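Local coordinates for extracellular solute-binding protein, family 1 (Bifidobacterium longum subsp. infantis ATCC 15697, PDB 3QUF) that probably captures a small solute, perhaps a carbohydrate as many family 1 relatives do, outside the cell membrane and hands it to an ABC transporter, at residues K227-A232 against G236-K241; Q185-F190 against A385-I390; F87-D92 against A121-D126. One frame throughout, in Å; residues are numbered along the deposited sequence.

Interaction 1 (K227-A232 against G236-K241)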
loop_
_atom_site.group_PDB
_atom_site.type_symbol
_atom_site.label_atom_id
_atom_site.label_comp_id
_atom_site.label_asym_id
_atom_site.label_seq_id
_atom_site.Cartn_x
_atom_site.Cartn_y
_atom_site.Cartn_z
ATOM N N LYS A 227 -2.938 21.609 4.131
ATOM C CA LYS A 227 -2.397 22.980 4.079
ATOM C C LYS A 227 -1.011 22.991 3.451
ATOM O O LYS A 227 -0.686 23.874 2.644
ATOM C CB LYS A 227 -2.325 23.631 5.464
ATOM C CG LYS A 227 -3.647 24.076 6.063
ATOM C CD LYS A 227 -3.402 25.064 7.248
ATOM C CE LYS A 227 -4.671 25.373 8.081
ATOM N NZ LYS A 227 -5.886 25.681 7.281
ATOM N N ARG A 228 -0.169 22.040 3.850
ATOM C CA ARG A 228 1.180 21.975 3.326
ATOM C C ARG A 228 1.167 21.475 1.889
ATOM O O ARG A 228 1.906 21.971 1.029
ATOM C CB ARG A 228 2.067 21.119 4.218
ATOM C CG ARG A 228 2.200 21.664 5.636
ATOM C CD ARG A 228 2.700 23.140 5.643
ATOM N NE ARG A 228 3.944 23.281 4.881
ATOM C CZ ARG A 228 4.280 24.320 4.106
ATOM N NH1 ARG A 228 3.465 25.334 3.935
ATOM N NH2 ARG A 228 5.449 24.324 3.462
ATOM N N TRP A 229 0.284 20.532 1.608
ATOM C CA TRP A 229 0.114 20.050 0.230
ATOM C C TRP A 229 -0.437 21.180 -0.663
ATOM O O TRP A 229 0.069 21.374 -1.766
ATOM C CB TRP A 229 -0.800 18.797 0.213
ATOM C CG TRP A 229 -0.645 17.907 -0.972
ATOM C CD1 TRP A 229 0.396 17.117 -1.260
ATOM C CD2 TRP A 229 -1.593 17.724 -2.030
ATOM N NE1 TRP A 229 0.167 16.423 -2.431
ATOM C CE2 TRP A 229 -1.056 16.768 -2.911
ATOM C CE3 TRP A 229 -2.857 18.245 -2.294
ATOM C CZ2 TRP A 229 -1.706 16.355 -4.060
ATOM C CZ3 TRP A 229 -3.517 17.813 -3.426
ATOM C CH2 TRP A 229 -2.931 16.886 -4.304
ATOM N N GLU A 230 -1.425 21.940 -0.182
ATOM C CA GLU A 230 -1.991 23.090 -0.918
ATOM C C GLU A 230 -0.873 24.120 -1.208
ATOM O O GLU A 230 -0.821 24.720 -2.292
ATOM C CB GLU A 230 -3.149 23.732 -0.126
ATOM C CG GLU A 230 -3.819 24.944 -0.805
ATOM C CD GLU A 230 -4.869 25.645 0.075
ATOM O OE1 GLU A 230 -4.988 25.316 1.276
ATOM O OE2 GLU A 230 -5.573 26.548 -0.429
ATOM N N ALA A 231 0.026 24.316 -0.244
ATOM C CA ALA A 231 1.118 25.290 -0.402
ATOM C C ALA A 231 2.009 24.946 -1.597
ATOM O O ALA A 231 2.478 25.849 -2.298
ATOM C CB ALA A 231 1.964 25.392 0.882
ATOM N N ALA A 232 2.246 23.649 -1.838
ATOM C CA ALA A 232 2.998 23.229 -3.017
ATOM C C ALA A 232 2.212 23.529 -4.286
ATOM O O ALA A 232 2.802 23.884 -5.282
ATOM C CB ALA A 232 3.385 21.731 -2.961
ATOM N N GLY A 236 2.999 26.514 -7.489
ATOM C CA GLY A 236 3.168 26.039 -8.849
ATOM C C GLY A 236 3.882 24.687 -8.956
ATOM O O GLY A 236 4.044 24.168 -10.059
ATOM N N VAL A 237 4.248 24.096 -7.819
ATOM C CA VAL A 237 5.022 22.828 -7.803
ATOM C C VAL A 237 4.122 21.606 -8.043
ATOM O O VAL A 237 4.517 20.687 -8.754
ATOM C CB VAL A 237 5.874 22.709 -6.509
ATOM C CG1 VAL A 237 6.643 21.353 -6.419
ATOM C CG2 VAL A 237 6.860 23.889 -6.435
ATOM N N ILE A 238 2.905 21.612 -7.500
ATOM C CA ILE A 238 1.848 20.702 -7.941
ATOM C C ILE A 238 0.918 21.502 -8.884
ATOM O O ILE A 238 0.020 22.213 -8.409
ATOM C CB ILE A 238 1.033 20.129 -6.790
ATOM C CG1 ILE A 238 1.950 19.413 -5.781
ATOM C CG2 ILE A 238 0.031 19.147 -7.332
ATOM C CD1 ILE A 238 1.231 18.917 -4.503
ATOM N N PRO A 239 1.125 21.377 -10.201
ATOM C CA PRO A 239 0.538 22.367 -11.139
ATOM C C PRO A 239 -0.880 22.002 -11.594
ATOM O O PRO A 239 -1.246 20.831 -11.564
ATOM C CB PRO A 239 1.543 22.351 -12.286
ATOM C CG PRO A 239 1.961 20.891 -12.373
ATOM C CD PRO A 239 2.009 20.422 -10.908
ATOM N N GLN A 240 -1.698 22.987 -12.018
ATOM C CA GLN A 240 -3.083 22.657 -12.415
ATOM C C GLN A 240 -3.068 21.758 -13.652
ATOM O O GLN A 240 -3.989 20.988 -13.856
ATOM C CB GLN A 240 -3.979 23.898 -12.668
ATOM C CG GLN A 240 -4.297 24.721 -11.398
ATOM C CD GLN A 240 -3.290 25.837 -11.234
ATOM O OE1 GLN A 240 -2.127 25.678 -11.612
ATOM N NE2 GLN A 240 -3.743 27.003 -10.726
ATOM N N LYS A 241 -2.011 21.835 -14.432
ATOM C CA LYS A 241 -1.870 20.997 -15.623
ATOM C C LYS A 241 -1.707 19.529 -15.286
ATOM O O LYS A 241 -1.790 18.689 -16.182
ATOM C CB LYS A 241 -0.705 21.466 -16.504
ATOM C CG LYS A 241 0.659 21.086 -16.032
ATOM C CD LYS A 241 1.696 21.732 -16.888
ATOM C CE LYS A 241 3.074 21.457 -16.387
ATOM N NZ LYS A 241 4.129 22.081 -17.201
#
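Ala-232 O is gripped by two backbone donors from the chain that leaves its own helix. Val-237 N lies 2.9 Å from Ala-232 O, almost in line with the carbonyl bond, but its own N-H is bent off the straight path. Ile-238 N approaches Ala-232 O at 3.2 Å from above the carbonyl plane, with a much straighter N-H (165°). The regular helical donor, Gly-236 N, is too poorly angled to bond. Such a switch of donors is the mark of a Schellman motif, which here ends helix 223-234: Gly-236 turns the chain with a positive phi of 86°, and Val-237 supplies the bond back to the start of the last turn.

The apolar interactions centre on Ile-238. Its CD1 sits over one face of Trp-229, 3.6 Å from the centroid of the five-membered ring, in a CH-pi contact. With CG1 beside its backbone N (chi1 -56°) and CD1 extended beyond it, the branch also runs along the methyl of Ala-232, whose CB is 3.9 Å from Ile-238 CD1. The indole is held by a hydrogen bond from Trp-229 NE1 to Ser-189 OG, while Trp-160 and Ile-164 of helix 160-172 touch Ala-232.

Interaction 2 (Q185-F190 against A385-I390)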
loop_
_atom_site.group_PDB
_atom_site.type_symbol
_atom_site.label_atom_id
_atom_site.label_comp_id
_atom_site.label_asym_id
_atom_site.label_seq_id
_atom_site.Cartn_x
_atom_site.Cartn_y
_atom_site.Cartn_z
ATOM N N GLN A 185 -6.656 7.374 -7.589
ATOM C CA GLN A 185 -6.452 7.114 -6.185
ATOM C C GLN A 185 -6.048 8.384 -5.468
ATOM O O GLN A 185 -5.688 9.388 -6.104
ATOM C CB GLN A 185 -5.373 6.041 -6.013
ATOM C CG GLN A 185 -4.082 6.438 -6.661
ATOM C CD GLN A 185 -2.991 5.385 -6.563
ATOM O OE1 GLN A 185 -3.184 4.300 -6.002
ATOM N NE2 GLN A 185 -1.838 5.712 -7.105
ATOM N N ILE A 186 -6.096 8.329 -4.151
ATOM C CA ILE A 186 -5.563 9.402 -3.306
ATOM C C ILE A 186 -4.110 9.603 -3.760
ATOM O O ILE A 186 -3.394 8.627 -4.000
ATOM C CB ILE A 186 -5.631 8.964 -1.834
ATOM C CG1 ILE A 186 -7.111 8.741 -1.465
ATOM C CG2 ILE A 186 -4.991 9.969 -0.903
ATOM C CD1 ILE A 186 -7.910 9.984 -1.550
ATOM N N ALA A 187 -3.669 10.861 -3.840
ATOM C CA ALA A 187 -2.325 11.177 -4.296
ATOM C C ALA A 187 -1.274 10.528 -3.415
ATOM O O ALA A 187 -1.316 10.630 -2.182
ATOM C CB ALA A 187 -2.090 12.709 -4.334
ATOM N N GLY A 188 -0.312 9.884 -4.053
ATOM C CA GLY A 188 0.803 9.274 -3.327
ATOM C C GLY A 188 1.656 10.297 -2.567
ATOM O O GLY A 188 2.117 10.031 -1.463
ATOM N N SER A 189 1.873 11.465 -3.143
ATOM C CA SER A 189 2.663 12.511 -2.448
ATOM C C SER A 189 1.979 12.986 -1.169
ATOM O O SER A 189 2.618 13.189 -0.135
ATOM C CB SER A 189 2.947 13.721 -3.394
ATOM O OG SER A 189 1.748 14.351 -3.874
ATOM N N PHE A 190 0.672 13.204 -1.253
ATOM C CA PHE A 190 -0.109 13.570 -0.099
ATOM C C PHE A 190 -0.026 12.474 0.955
ATOM O O PHE A 190 0.161 12.758 2.129
ATOM C CB PHE A 190 -1.585 13.799 -0.466
ATOM C CG PHE A 190 -2.438 14.061 0.722
ATOM C CD1 PHE A 190 -2.494 15.331 1.307
ATOM C CD2 PHE A 190 -3.138 13.018 1.317
ATOM C CE1 PHE A 190 -3.249 15.552 2.427
ATOM C CE2 PHE A 190 -3.898 13.257 2.455
ATOM C CZ PHE A 190 -3.942 14.523 3.001
ATOM N N ALA A 385 -11.859 13.613 -5.439
ATOM C CA ALA A 385 -12.569 14.853 -5.769
ATOM C C ALA A 385 -11.997 16.051 -5.010
ATOM O O ALA A 385 -11.718 17.085 -5.606
ATOM C CB ALA A 385 -14.076 14.678 -5.485
ATOM N N GLN A 386 -11.727 15.887 -3.712
ATOM C CA GLN A 386 -11.252 17.009 -2.910
ATOM C C GLN A 386 -9.827 17.391 -3.285
ATOM O O GLN A 386 -9.502 18.583 -3.353
ATOM C CB GLN A 386 -11.320 16.696 -1.413
ATOM C CG GLN A 386 -12.721 16.414 -0.874
ATOM C CD GLN A 386 -13.703 17.478 -1.227
ATOM O OE1 GLN A 386 -13.439 18.659 -1.046
ATOM N NE2 GLN A 386 -14.850 17.079 -1.723
ATOM N N GLN A 387 -8.962 16.403 -3.547
ATOM C CA GLN A 387 -7.571 16.734 -3.821
ATOM C C GLN A 387 -7.468 17.518 -5.129
ATOM O O GLN A 387 -6.671 18.472 -5.261
ATOM C CB GLN A 387 -6.684 15.491 -3.811
ATOM C CG GLN A 387 -6.745 14.632 -5.008
ATOM C CD GLN A 387 -6.104 13.254 -4.752
ATOM O OE1 GLN A 387 -5.618 12.976 -3.651
ATOM N NE2 GLN A 387 -6.138 12.380 -5.779
ATOM N N GLN A 388 -8.284 17.126 -6.112
ATOM C CA GLN A 388 -8.303 17.850 -7.368
ATOM C C GLN A 388 -8.767 19.320 -7.168
ATOM O O GLN A 388 -8.174 20.255 -7.721
ATOM C CB GLN A 388 -9.161 17.109 -8.393
ATOM C CG GLN A 388 -8.622 15.766 -8.882
ATOM C CD GLN A 388 -9.629 14.990 -9.719
ATOM O OE1 GLN A 388 -10.687 15.514 -10.038
ATOM N NE2 GLN A 388 -9.309 13.753 -10.085
ATOM N N LYS A 389 -9.798 19.529 -6.349
ATOM C CA LYS A 389 -10.280 20.884 -6.057
ATOM C C LYS A 389 -9.235 21.722 -5.318
ATOM O O LYS A 389 -9.137 22.919 -5.522
ATOM C CB LYS A 389 -11.568 20.845 -5.237
ATOM C CG LYS A 389 -12.722 20.301 -6.023
ATOM C CD LYS A 389 -14.052 20.204 -5.215
ATOM C CE LYS A 389 -14.998 19.203 -5.894
ATOM N NZ LYS A 389 -16.174 18.744 -5.073
ATOM N N ILE A 390 -8.458 21.092 -4.440
ATOM C CA ILE A 390 -7.374 21.825 -3.769
ATOM C C ILE A 390 -6.344 22.271 -4.781
ATOM O O ILE A 390 -5.922 23.449 -4.771
ATOM C CB ILE A 390 -6.658 20.998 -2.712
ATOM C CG1 ILE A 390 -7.534 20.794 -1.493
ATOM C CG2 ILE A 390 -5.286 21.664 -2.327
ATOM C CD1 ILE A 390 -7.026 19.703 -0.586
#
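Gln-387 reaches from helix 376-391 to the backbone of Gln-185 and Ala-187, its side-chain amide pairing with that backbone through two hydrogen bonds and joining this late helix to the start of helix 188-199, in which Ala-187 is the N-cap residue. Gln-387 NE2 donates to Gln-185 O at 3.0 Å, and that oxygen lies close to the amide plane of the glutamine. In return Ala-187 N donates to Gln-387 OE1 at 2.9 Å, with a fairly straight N-H (162°) tilted moderately from the plane of the side-chain carbonyl. One flat group thus serves a C=O and an N-H two residues apart, and the pairing fixes which end of the amide is oxygen.

Around these bonds, Ala-187 CB packs 3.6 Å from Gln-387 OE1, and Ile-186 CA lies at the same distance from that oxygen. Gln-387 CG is lodged between the backbone N and the carbonyl carbon (chi1 77°), after which the chain runs extended and carries the amide across to the facing backbone. A leucine here would probably leave Gln-185 O and the buried Ala-187 N without these mates and weaken the tie between the start of helix 188-199 and helix 376-391.

Farther out, Trp-229 of helix 223-234 touches both Ala-187 and Gln-387. The amide has one more partner: Gln-387 NE2 also donates to Phe-182 O.

Interaction 3 (F87-D92 against A121-D126)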
loop_
_atom_site.group_PDB
_atom_site.type_symbol
_atom_site.label_atom_id
_atom_site.label_comp_id
_atom_site.label_asym_id
_atom_site.label_seq_id
_atom_site.Cartn_x
_atom_site.Cartn_y
_atom_site.Cartn_z
ATOM N N PHE A 87 -8.790 -18.269 2.565
ATOM C CA PHE A 87 -9.240 -17.188 1.707
ATOM C C PHE A 87 -8.424 -15.918 1.997
ATOM O O PHE A 87 -7.596 -15.882 2.926
ATOM C CB PHE A 87 -10.746 -16.970 1.816
ATOM C CG PHE A 87 -11.210 -16.752 3.207
ATOM C CD1 PHE A 87 -11.165 -15.499 3.780
ATOM C CD2 PHE A 87 -11.635 -17.844 3.978
ATOM C CE1 PHE A 87 -11.563 -15.325 5.125
ATOM C CE2 PHE A 87 -12.039 -17.655 5.297
ATOM C CZ PHE A 87 -11.970 -16.402 5.857
ATOM N N ASN A 88 -8.695 -14.856 1.253
ATOM C CA ASN A 88 -7.961 -13.617 1.434
ATOM C C ASN A 88 -8.784 -12.478 1.965
ATOM O O ASN A 88 -9.937 -12.290 1.567
ATOM C CB ASN A 88 -7.343 -13.195 0.084
ATOM C CG ASN A 88 -6.232 -14.105 -0.373
ATOM O OD1 ASN A 88 -6.336 -14.794 -1.384
ATOM N ND2 ASN A 88 -5.112 -14.154 0.422
ATOM N N LEU A 89 -8.175 -11.719 2.881
ATOM C CA LEU A 89 -8.693 -10.464 3.350
ATOM C C LEU A 89 -8.000 -9.388 2.532
ATOM O O LEU A 89 -6.785 -9.215 2.598
ATOM C CB LEU A 89 -8.402 -10.274 4.825
ATOM C CG LEU A 89 -9.015 -11.325 5.765
ATOM C CD1 LEU A 89 -8.588 -11.053 7.200
ATOM C CD2 LEU A 89 -10.521 -11.373 5.677
ATOM N N THR A 90 -8.784 -8.720 1.716
ATOM C CA THR A 90 -8.262 -7.704 0.829
ATOM C C THR A 90 -8.555 -6.330 1.402
ATOM O O THR A 90 -9.278 -6.203 2.392
ATOM C CB THR A 90 -8.865 -7.797 -0.543
ATOM O OG1 THR A 90 -10.221 -7.287 -0.563
ATOM C CG2 THR A 90 -8.844 -9.270 -1.054
HETATM N N MSE A 91 -8.033 -5.277 0.757
HETATM C CA MSE A 91 -8.317 -3.935 1.266
HETATM C C MSE A 91 -9.773 -3.547 1.116
HETATM O O MSE A 91 -10.292 -2.668 1.856
HETATM C CB MSE A 91 -7.390 -2.899 0.593
HETATM C CG MSE A 91 -5.886 -3.170 0.838
HETATM SE SE MSE A 91 -5.355 -3.217 2.723
HETATM C CE MSE A 91 -5.303 -5.184 3.047
ATOM N N ASP A 92 -10.501 -4.238 0.239
ATOM C CA ASP A 92 -11.905 -3.945 0.061
ATOM C C ASP A 92 -12.867 -4.788 0.914
ATOM O O ASP A 92 -14.025 -4.399 1.065
ATOM C CB ASP A 92 -12.306 -4.143 -1.404
ATOM C CG ASP A 92 -11.692 -3.111 -2.322
ATOM O OD1 ASP A 92 -11.503 -1.949 -1.894
ATOM O OD2 ASP A 92 -11.367 -3.492 -3.464
ATOM N N ALA A 121 -2.120 -4.829 11.999
ATOM C CA ALA A 121 -3.183 -3.915 12.399
ATOM C C ALA A 121 -4.376 -3.953 11.445
ATOM O O ALA A 121 -5.517 -3.884 11.902
ATOM C CB ALA A 121 -2.626 -2.482 12.446
ATOM N N LEU A 122 -4.112 -4.038 10.143
ATOM C CA LEU A 122 -5.196 -4.069 9.164
ATOM C C LEU A 122 -5.978 -5.409 9.202
ATOM O O LEU A 122 -7.037 -5.535 8.559
ATOM C CB LEU A 122 -4.674 -3.836 7.756
ATOM C CG LEU A 122 -4.038 -2.469 7.464
ATOM C CD1 LEU A 122 -3.522 -2.412 6.027
ATOM C CD2 LEU A 122 -5.070 -1.321 7.734
ATOM N N PHE A 123 -5.458 -6.393 9.920
ATOM C CA PHE A 123 -6.084 -7.716 9.961
ATOM C C PHE A 123 -6.448 -8.089 11.410
ATOM O O PHE A 123 -6.464 -9.286 11.777
ATOM C CB PHE A 123 -5.139 -8.732 9.336
ATOM C CG PHE A 123 -4.691 -8.333 7.965
ATOM C CD1 PHE A 123 -5.545 -8.491 6.900
ATOM C CD2 PHE A 123 -3.451 -7.755 7.748
ATOM C CE1 PHE A 123 -5.164 -8.110 5.600
ATOM C CE2 PHE A 123 -3.078 -7.326 6.474
ATOM C CZ PHE A 123 -3.909 -7.525 5.397
ATOM N N GLN A 124 -6.729 -7.067 12.189
ATOM C CA GLN A 124 -7.138 -7.223 13.571
ATOM C C GLN A 124 -8.494 -6.606 13.865
ATOM O O GLN A 124 -8.909 -5.587 13.275
ATOM C CB GLN A 124 -6.078 -6.642 14.530
ATOM C CG GLN A 124 -4.875 -7.552 14.692
ATOM C CD GLN A 124 -3.698 -6.888 15.359
ATOM O OE1 GLN A 124 -3.649 -5.675 15.507
ATOM N NE2 GLN A 124 -2.753 -7.693 15.768
ATOM N N GLN A 125 -9.199 -7.209 14.819
ATOM C CA GLN A 125 -10.504 -6.733 15.284
ATOM C C GLN A 125 -10.611 -7.124 16.729
ATOM O O GLN A 125 -10.312 -8.267 17.084
ATOM C CB GLN A 125 -11.634 -7.367 14.496
ATOM C CG GLN A 125 -13.061 -6.990 14.861
ATOM C CD GLN A 125 -14.009 -7.721 13.935
ATOM O OE1 GLN A 125 -14.222 -7.256 12.837
ATOM N NE2 GLN A 125 -14.431 -8.928 14.318
ATOM N N ASP A 126 -10.994 -6.166 17.585
ATOM C CA ASP A 126 -11.184 -6.447 19.000
ATOM C C ASP A 126 -9.908 -7.039 19.619
ATOM O O ASP A 126 -10.003 -7.841 20.573
ATOM C CB ASP A 126 -12.348 -7.382 19.284
ATOM C CG ASP A 126 -13.700 -6.878 18.714
ATOM O OD1 ASP A 126 -13.867 -5.648 18.512
ATOM O OD2 ASP A 126 -14.563 -7.753 18.445
#
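The Phe-123 ring meets Leu-89 at its edge: Leu-89 O lies near the ring plane, 3.6 Å from Phe-123 CE1. Over one face, displaced toward the rim, sits CB of the preceding residue, Leu-122. The methyl of Met-91, present as selenomethionine, comes in obliquely, its CE 3.6 Å from Phe-123 CZ. Leu-89 and Phe-123 run past each other in opposite directions, and Leu-89 CB and CD1 both approach Phe-123 CD1, the former at 4.0 Å.

Met-91 reaches two neighbours because its chain is bent. Turns at chi2 (-58°) and chi3 (99°) fold the end back toward the other segment, so that the selenium and the methyl have different partners. Met-91 SE lies 3.9 Å from Leu-122 CD1, the two side chains crossing at about a right angle, while CE goes on to the phenyl ring. The contact across the segments is therefore made by dispersion forces and one carbonyl at a ring edge. Met-91 itself sits in the middle of an ST turn, in which Asp-92 N donates to Thr-90 OG1 at 3.2 Å.

Val-97 of helix 94-100 touches Leu-89, and Asn-371 touches both Met-91 and Leu-122. Strand 86-89 runs parallel to strand 30-36 on one flank and antiparallel to strand 295-305 on the other. A returning antiparallel strand next to the third strand of a parallel set is consistent with the type II solute-binding protein fold, and the contact packs the end of that third strand against the chain entering the small hairpin of strands 124-125 and 128-129.

Overall arrangement
Interactions 1 and 2 form one continuous region, their centres about 10 Å apart. Along the chain, interaction 1 is nested inside the long loop closed by interaction 2, and Trp-229 ties them together: besides its bond to the 185-190 segment, its CZ2 is 3.7 Å from Ala-187 CB. Interaction 3 closes earlier in the sequence and stands apart. Its centre is about 34 Å from that of interaction 1, on the opposite side of the chain's centre, and its nearest atoms are about 10 Å from those of interaction 2. In this family the solute typically binds in a cleft between two lobes.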